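Local coordinates for sulfate transporter 4.1, chloroplastic (Arabidopsis thaliana, PDB 7LHV), which carries sulfate across the membrane as a proton-coupled symporter of the SLC26/SulP family, at the LBN/S1P site and the interface of chains A and B. Numbering follows the deposited sequence. Chains: chain A/B, Sulfate transporter 4.1, chloroplastic.

Contact 1: the LBN/S1P site. Residues chain A 194-197, 199-200, 203; chain B 486, 490-491, 493-494. With LBN (1-palmitoyl-2-oleoyl-sn-glycero-3-phosphocholine), chain C; S1P ((2S,3R,4E)-2-amino-3-hydroxyoctadec-4-en-1-yl dihydrogen phosphate), chain D.
Two lipids lie side by side in a cleft between the subunits. One wall is the A:Leu194–A:Leu197 turn with the 3-10 helix 198-200; the other is helix 477-496 of chain B. A:Trp199 stands between the walls and turns its edge to both polar ends, its CG in the crowded position between backbone N and carbonyl carbon (chi1 51°). The indole NE1 donates to the glycerol-phosphate ester oxygen O1 of LBN at 3.1 Å, roughly in the ring plane and fairly straight (152° at H). Farther round, CH2 of A:Trp199 reaches the S1P amine N2 at 3.7 Å. B:His494 covers one indole face near its rim, A:Leu200 the other. The imidazole lies flat under the S1P phosphate, O24 4.1 Å above its centre. A leucine in place of A:Trp199 has no N-H for LBN O1 and would probably hold the phospholipid less firmly and loosen the packing against B:His494. Along the S1P chain, A:Leu197 CD2 touches C5 at 3.5 Å and B:Ala490 CB touches C8 at 3.8 Å from the chain B side; A:Leu200 CD2 and B:Ile493 CD1 meet C14 from neighbouring directions. The extended A:Arg196 lays one guanidinium face on an LBN acyl chain, NE 3.6 Å from C36. Protein hides most of S1P but under half of LBN, so the phospholipid side is likely the less enclosed edge. Either lipid may come from purification or the membrane; here they line the cleft and may help seal it.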
loop_
_atom_site.group_PDB
_atom_site.type_symbol
_atom_site.label_atom_id
_atom_site.label_comp_id
_atom_site.label_asym_id
_atom_site.label_seq_id
_atom_site.Cartn_x
_atom_site.Cartn_y
_atom_site.Cartn_z
ATOM N N LEU A 194 -14.508 11.824 -11.171
ATOM C CA LEU A 194 -14.443 11.674 -12.621
ATOM C C LEU A 194 -13.559 10.499 -13.018
ATOM O O LEU A 194 -13.908 9.727 -13.918
ATOM C CB LEU A 194 -13.936 12.961 -13.264
ATOM C CG LEU A 194 -14.985 14.027 -13.574
ATOM C CD1 LEU A 194 -14.328 15.240 -14.208
ATOM C CD2 LEU A 194 -16.064 13.464 -14.480
ATOM N N LEU A 195 -12.414 10.345 -12.357
ATOM C CA LEU A 195 -11.496 9.256 -12.658
ATOM C C LEU A 195 -11.885 7.949 -11.985
ATOM O O LEU A 195 -11.225 6.934 -12.223
ATOM C CB LEU A 195 -10.072 9.640 -12.244
ATOM C CG LEU A 195 -9.487 10.893 -12.891
ATOM C CD1 LEU A 195 -8.061 11.112 -12.420
ATOM C CD2 LEU A 195 -9.549 10.792 -14.403
ATOM N N ARG A 196 -12.928 7.953 -11.155
ATOM C CA ARG A 196 -13.395 6.755 -10.460
ATOM C C ARG A 196 -12.271 6.091 -9.670
ATOM O O ARG A 196 -12.108 4.872 -9.690
ATOM C CB ARG A 196 -14.038 5.769 -11.434
ATOM C CG ARG A 196 -15.049 6.404 -12.369
ATOM C CD ARG A 196 -15.303 5.544 -13.588
ATOM N NE ARG A 196 -15.683 6.342 -14.746
ATOM C CZ ARG A 196 -16.485 5.921 -15.715
ATOM N NH1 ARG A 196 -17.012 4.708 -15.697
ATOM N NH2 ARG A 196 -16.764 6.736 -16.727
ATOM N N LEU A 197 -11.490 6.907 -8.962
ATOM C CA LEU A 197 -10.367 6.431 -8.169
ATOM C C LEU A 197 -10.718 6.270 -6.696
ATOM O O LEU A 197 -9.818 6.247 -5.852
ATOM C CB LEU A 197 -9.179 7.378 -8.319
ATOM C CG LEU A 197 -8.383 7.277 -9.617
ATOM C CD1 LEU A 197 -7.518 8.508 -9.794
ATOM C CD2 LEU A 197 -7.534 6.023 -9.606
ATOM N N TRP A 199 -11.811 3.666 -5.167
ATOM C CA TRP A 199 -11.459 2.358 -4.628
ATOM C C TRP A 199 -10.055 2.326 -4.040
ATOM O O TRP A 199 -9.727 1.387 -3.309
ATOM C CB TRP A 199 -11.588 1.290 -5.714
ATOM C CG TRP A 199 -10.867 1.637 -6.972
ATOM C CD1 TRP A 199 -11.382 2.275 -8.060
ATOM C CD2 TRP A 199 -9.492 1.384 -7.270
ATOM N NE1 TRP A 199 -10.414 2.428 -9.019
ATOM C CE2 TRP A 199 -9.244 1.890 -8.557
ATOM C CE3 TRP A 199 -8.445 0.776 -6.572
ATOM C CZ2 TRP A 199 -7.995 1.808 -9.162
ATOM C CZ3 TRP A 199 -7.207 0.695 -7.173
ATOM C CH2 TRP A 199 -6.992 1.208 -8.455
ATOM N N LEU A 200 -9.220 3.322 -4.339
ATOM C CA LEU A 200 -7.867 3.359 -3.797
ATOM C C LEU A 200 -7.836 3.640 -2.303
ATOM O O LEU A 200 -6.791 3.443 -1.677
ATOM C CB LEU A 200 -7.036 4.416 -4.523
ATOM C CG LEU A 200 -6.209 3.948 -5.718
ATOM C CD1 LEU A 200 -5.629 5.144 -6.448
ATOM C CD2 LEU A 200 -5.109 3.007 -5.267
ATOM N N PHE A 203 -9.767 0.476 0.988
ATOM C CA PHE A 203 -9.095 -0.662 1.598
ATOM C C PHE A 203 -8.867 -0.475 3.091
ATOM O O PHE A 203 -8.484 -1.436 3.765
ATOM C CB PHE A 203 -7.756 -0.928 0.901
ATOM C CG PHE A 203 -6.676 0.053 1.261
ATOM C CD1 PHE A 203 -6.523 1.224 0.546
ATOM C CD2 PHE A 203 -5.813 -0.196 2.313
ATOM C CE1 PHE A 203 -5.536 2.128 0.873
ATOM C CE2 PHE A 203 -4.830 0.705 2.645
ATOM C CZ PHE A 203 -4.691 1.867 1.923
ATOM N N GLY B 486 4.293 3.327 -5.853
ATOM C CA GLY B 486 2.892 3.701 -5.827
ATOM C C GLY B 486 2.055 2.917 -6.816
ATOM O O GLY B 486 0.934 2.520 -6.508
ATOM N N ALA B 490 -0.928 0.421 -6.006
ATOM C CA ALA B 490 -2.232 0.608 -6.626
ATOM C C ALA B 490 -2.725 -0.686 -7.249
ATOM O O ALA B 490 -3.904 -1.030 -7.126
ATOM C CB ALA B 490 -2.163 1.714 -7.675
ATOM N N PHE B 491 -1.837 -1.426 -7.911
ATOM C CA PHE B 491 -2.262 -2.670 -8.545
ATOM C C PHE B 491 -2.530 -3.761 -7.512
ATOM O O PHE B 491 -3.450 -4.571 -7.683
ATOM C CB PHE B 491 -1.223 -3.108 -9.569
ATOM C CG PHE B 491 -1.408 -2.461 -10.907
ATOM C CD1 PHE B 491 -2.498 -2.776 -11.695
ATOM C CD2 PHE B 491 -0.515 -1.511 -11.360
ATOM C CE1 PHE B 491 -2.679 -2.170 -12.918
ATOM C CE2 PHE B 491 -0.692 -0.902 -12.580
ATOM C CZ PHE B 491 -1.774 -1.233 -13.361
ATOM N N ILE B 493 -3.717 -3.164 -4.499
ATOM C CA ILE B 493 -5.002 -2.785 -3.923
ATOM C C ILE B 493 -6.136 -3.086 -4.894
ATOM O O ILE B 493 -7.212 -3.535 -4.489
ATOM C CB ILE B 493 -4.977 -1.302 -3.511
ATOM C CG1 ILE B 493 -4.068 -1.114 -2.297
ATOM C CG2 ILE B 493 -6.374 -0.803 -3.208
ATOM C CD1 ILE B 493 -3.721 0.320 -2.021
ATOM N N HIS B 494 -5.918 -2.846 -6.188
ATOM C CA HIS B 494 -6.939 -3.163 -7.179
ATOM C C HIS B 494 -7.222 -4.657 -7.222
ATOM O O HIS B 494 -8.379 -5.072 -7.341
ATOM C CB HIS B 494 -6.509 -2.665 -8.556
ATOM C CG HIS B 494 -7.519 -2.925 -9.629
ATOM N ND1 HIS B 494 -7.473 -4.040 -10.437
ATOM C CD2 HIS B 494 -8.596 -2.212 -10.031
ATOM C CE1 HIS B 494 -8.482 -4.004 -11.289
ATOM N NE2 HIS B 494 -9.178 -2.906 -11.065
HETATM C C1 LBN C . -9.748 3.019 -12.916
HETATM P P1 LBN C . -11.924 1.610 -12.397
HETATM C C2 LBN C . -9.774 4.363 -13.598
HETATM C C3 LBN C . -8.701 4.505 -14.647
HETATM C C5 LBN C . -11.354 13.314 -17.139
HETATM O O1 LBN C . -10.905 2.800 -12.087
HETATM O O2 LBN C . -11.319 0.301 -12.063
HETATM O O3 LBN C . -12.433 1.835 -13.763
HETATM O O4 LBN C . -13.191 1.804 -11.452
HETATM C C25 LBN C . -7.340 6.422 -14.495
HETATM O O5 LBN C . -8.440 5.885 -14.998
HETATM C C26 LBN C . -6.615 7.279 -15.474
HETATM O O6 LBN C . -6.971 6.229 -13.388
HETATM C C27 LBN C . -5.897 8.437 -14.795
HETATM C C28 LBN C . -4.577 8.076 -14.142
HETATM C C29 LBN C . -4.301 8.867 -12.880
HETATM C C30 LBN C . -2.831 9.131 -12.616
HETATM C C31 LBN C . -2.534 9.546 -11.188
HETATM C C34 LBN C . -11.368 4.655 -15.430
HETATM O O7 LBN C . -11.120 4.623 -14.114
HETATM C C35 LBN C . -11.639 6.051 -15.903
HETATM O O8 LBN C . -11.469 3.677 -16.117
HETATM C C36 LBN C . -12.765 6.086 -16.916
HETATM C C37 LBN C . -13.126 7.477 -17.344
HETATM C C38 LBN C . -12.147 8.503 -16.877
HETATM C C39 LBN C . -12.116 9.721 -17.756
HETATM C C40 LBN C . -13.444 10.423 -17.872
HETATM C C41 LBN C . -13.281 11.926 -17.945
HETATM C C42 LBN C . -11.845 12.314 -17.841
HETATM C C1 S1P D . -5.856 2.356 -13.522
HETATM O O1 S1P D . -6.805 1.345 -13.129
HETATM C C2 S1P D . -4.656 1.995 -12.684
HETATM N N2 S1P D . -5.074 1.066 -11.637
HETATM C C3 S1P D . -4.011 3.169 -11.947
HETATM O O3 S1P D . -3.773 2.680 -10.633
HETATM C C4 S1P D . -4.875 4.383 -11.887
HETATM C C5 S1P D . -4.514 5.549 -11.388
HETATM C C6 S1P D . -3.224 5.974 -10.778
HETATM C C7 S1P D . -3.046 5.623 -9.317
HETATM C C8 S1P D . -1.638 5.199 -9.005
HETATM C C9 S1P D . -0.998 5.963 -7.873
HETATM C C10 S1P D . -1.367 5.434 -6.509
HETATM C C11 S1P D . -0.581 6.043 -5.372
HETATM C C12 S1P D . -0.727 5.295 -4.063
HETATM C C13 S1P D . -1.505 4.013 -4.176
HETATM C C14 S1P D . -2.150 3.569 -2.890
HETATM C C15 S1P D . -1.722 4.363 -1.683
HETATM C C16 S1P D . -2.868 4.828 -0.804
HETATM P P22 S1P D . -7.067 -0.056 -13.839
HETATM O O23 S1P D . -6.695 0.068 -15.298
HETATM O O24 S1P D . -6.128 -1.030 -13.200
HETATM O O25 S1P D . -8.455 -0.437 -13.641
#

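Contact 2: the interface of chains A and B. Residues chain A 202-205, 488, 491-492, 495; chain B 496, 538-540.
This is a nonpolar patch of a two-fold homodimer interface, where the STAS domain of one subunit docks under the membrane domain of the other, an exchange that would tie the two halves together in the way known for SLC26 dimers. B:Phe539 is the plug. Its CG takes the crowded position between backbone N and carbonyl carbon (chi1 54°), which sends the ring up between the A:Phe203–A:Ser205 loop and helix 477-496 of chain A. A:Ser205 comes down over one face near the rim, CB 3.9 Å from the ring centroid in a CH-pi contact, while the ring of the neighbouring B:Tyr538 backs the other face. The far edge of the B:Phe539 ring runs into the helix: CZ meets A:Phe491 CB at 3.7 Å, and CE1 meets A:Val492 CG2, also at 3.7 Å. That methyl, anti to its carbonyl carbon, also touches B:Ala540 CB at 3.9 Å, so A:Val492 wedges between ring and loop. Backbone carbonyls of A:Phe203 and A:Ser488 point at the same ring in its plane, oxygen against C-H edge. Nitrogen and oxygen atoms do not pair across the patch, so fit and burial of the aromatic ring carry it. One turn along the helix, A:Glu495 keeps CG anti to its backbone N (chi1 -178°) and bends at chi2, laying aliphatic carbon, not carboxylate, on B:Tyr538. The carboxylate plane stands 45° from the phenol ring, and A:Glu495 CG sits 3.5 Å from B:Tyr538 CZ, the carbon bearing the hydroxyl.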
loop_
_atom_site.group_PDB
_atom_site.type_symbol
_atom_site.label_atom_id
_atom_site.label_comp_id
_atom_site.label_asym_id
_atom_site.label_seq_id
_atom_site.Cartn_x
_atom_site.Cartn_y
_atom_site.Cartn_z
ATOM N N ARG A 202 -10.803 2.797 -0.099
ATOM C CA ARG A 202 -11.722 1.933 0.632
ATOM C C ARG A 202 -11.079 0.651 1.141
ATOM O O ARG A 202 -11.796 -0.199 1.678
ATOM C CB ARG A 202 -12.926 1.598 -0.248
ATOM C CG ARG A 202 -13.648 2.822 -0.776
ATOM C CD ARG A 202 -14.870 2.443 -1.596
ATOM N NE ARG A 202 -15.199 3.469 -2.577
ATOM C CZ ARG A 202 -15.768 4.631 -2.286
ATOM N NH1 ARG A 202 -16.120 4.937 -1.048
ATOM N NH2 ARG A 202 -15.993 5.505 -3.260
ATOM N N PHE A 203 -9.767 0.476 0.988
ATOM C CA PHE A 203 -9.095 -0.662 1.598
ATOM C C PHE A 203 -8.867 -0.475 3.091
ATOM O O PHE A 203 -8.484 -1.436 3.765
ATOM C CB PHE A 203 -7.756 -0.928 0.901
ATOM C CG PHE A 203 -6.676 0.053 1.261
ATOM C CD1 PHE A 203 -6.523 1.224 0.546
ATOM C CD2 PHE A 203 -5.813 -0.196 2.313
ATOM C CE1 PHE A 203 -5.536 2.128 0.873
ATOM C CE2 PHE A 203 -4.830 0.705 2.645
ATOM C CZ PHE A 203 -4.691 1.867 1.923
ATOM N N ILE A 204 -9.080 0.730 3.616
ATOM C CA ILE A 204 -8.833 0.992 5.029
ATOM C C ILE A 204 -9.905 0.309 5.864
ATOM O O ILE A 204 -11.106 0.453 5.601
ATOM C CB ILE A 204 -8.788 2.502 5.294
ATOM C CG1 ILE A 204 -7.713 3.152 4.427
ATOM C CG2 ILE A 204 -8.518 2.775 6.757
ATOM C CD1 ILE A 204 -7.752 4.654 4.430
ATOM N N SER A 205 -9.476 -0.443 6.874
ATOM C CA SER A 205 -10.404 -1.216 7.682
ATOM C C SER A 205 -11.319 -0.298 8.479
ATOM O O SER A 205 -10.963 0.834 8.815
ATOM C CB SER A 205 -9.644 -2.144 8.626
ATOM O OG SER A 205 -8.929 -1.407 9.597
ATOM N N SER A 488 -3.205 -0.679 7.811
ATOM C CA SER A 488 -4.124 -1.262 6.840
ATOM C C SER A 488 -3.383 -1.747 5.601
ATOM O O SER A 488 -3.654 -2.843 5.094
ATOM C CB SER A 488 -5.197 -0.245 6.461
ATOM O OG SER A 488 -6.059 0.008 7.555
ATOM N N PHE A 491 -1.466 -4.955 6.425
ATOM C CA PHE A 491 -2.303 -6.150 6.491
ATOM C C PHE A 491 -2.809 -6.555 5.111
ATOM O O PHE A 491 -2.927 -7.751 4.815
ATOM C CB PHE A 491 -3.450 -5.921 7.467
ATOM C CG PHE A 491 -3.078 -6.206 8.889
ATOM C CD1 PHE A 491 -2.820 -7.498 9.303
ATOM C CD2 PHE A 491 -2.947 -5.178 9.802
ATOM C CE1 PHE A 491 -2.460 -7.760 10.606
ATOM C CE2 PHE A 491 -2.588 -5.435 11.105
ATOM C CZ PHE A 491 -2.346 -6.727 11.507
ATOM N N VAL A 492 -3.089 -5.580 4.242
ATOM C CA VAL A 492 -3.457 -5.903 2.863
ATOM C C VAL A 492 -2.309 -6.618 2.162
ATOM O O VAL A 492 -2.512 -7.624 1.469
ATOM C CB VAL A 492 -3.870 -4.625 2.109
ATOM C CG1 VAL A 492 -3.808 -4.847 0.612
ATOM C CG2 VAL A 492 -5.260 -4.196 2.522
ATOM N N GLU A 495 -1.921 -10.166 3.501
ATOM C CA GLU A 495 -2.916 -11.072 2.936
ATOM C C GLU A 495 -2.598 -11.414 1.488
ATOM O O GLU A 495 -2.738 -12.571 1.074
ATOM C CB GLU A 495 -4.311 -10.463 3.042
ATOM C CG GLU A 495 -5.403 -11.370 2.509
ATOM C CD GLU A 495 -5.552 -12.637 3.328
ATOM O OE1 GLU A 495 -5.210 -12.615 4.528
ATOM O OE2 GLU A 495 -6.006 -13.658 2.771
ATOM N N SER B 496 -6.742 -6.801 -4.710
ATOM C CA SER B 496 -7.382 -7.190 -3.457
ATOM C C SER B 496 -8.843 -6.761 -3.422
ATOM O O SER B 496 -9.691 -7.472 -2.875
ATOM C CB SER B 496 -6.624 -6.598 -2.270
ATOM O OG SER B 496 -5.327 -7.158 -2.162
ATOM N N TYR B 538 -12.225 -10.162 3.918
ATOM C CA TYR B 538 -11.639 -9.308 4.940
ATOM C C TYR B 538 -11.930 -7.860 4.565
ATOM O O TYR B 538 -12.689 -7.589 3.630
ATOM C CB TYR B 538 -10.143 -9.612 5.116
ATOM C CG TYR B 538 -9.260 -9.291 3.932
ATOM C CD1 TYR B 538 -9.410 -9.953 2.726
ATOM C CD2 TYR B 538 -8.252 -8.347 4.034
ATOM C CE1 TYR B 538 -8.603 -9.668 1.650
ATOM C CE2 TYR B 538 -7.436 -8.058 2.966
ATOM C CZ TYR B 538 -7.618 -8.720 1.775
ATOM O OH TYR B 538 -6.809 -8.438 0.703
ATOM N N PHE B 539 -11.332 -6.923 5.301
ATOM C CA PHE B 539 -11.745 -5.528 5.191
ATOM C C PHE B 539 -11.462 -4.926 3.821
ATOM O O PHE B 539 -12.113 -3.947 3.448
ATOM C CB PHE B 539 -11.069 -4.680 6.269
ATOM C CG PHE B 539 -9.574 -4.800 6.298
ATOM C CD1 PHE B 539 -8.789 -3.978 5.512
ATOM C CD2 PHE B 539 -8.954 -5.714 7.128
ATOM C CE1 PHE B 539 -7.416 -4.077 5.540
ATOM C CE2 PHE B 539 -7.580 -5.816 7.158
ATOM C CZ PHE B 539 -6.812 -4.996 6.364
ATOM N N ALA B 540 -10.508 -5.475 3.069
ATOM C CA ALA B 540 -10.151 -4.865 1.792
ATOM C C ALA B 540 -11.201 -5.137 0.722
ATOM O O ALA B 540 -11.550 -4.238 -0.050
ATOM C CB ALA B 540 -8.781 -5.358 1.333
#

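The C-alpha centres of contact 1 and contact 2 are about 13 Å apart, and A:Phe203 belongs to both: its ring faces the lipid cleft and the partner's helix, while its carbonyl faces the STAS plug. Helix 477-496 also serves twice, lent by chain B to contact 1 and by chain A to contact 2. Lipid-filled cleft and domain docking thus form adjoining stretches of one dimer seam, each repeated by the two-fold. A shift of the STAS domain could therefore be felt at the lipids through the short A:Trp199–A:Ser205 stretch, although the structure alone does not show such coupling.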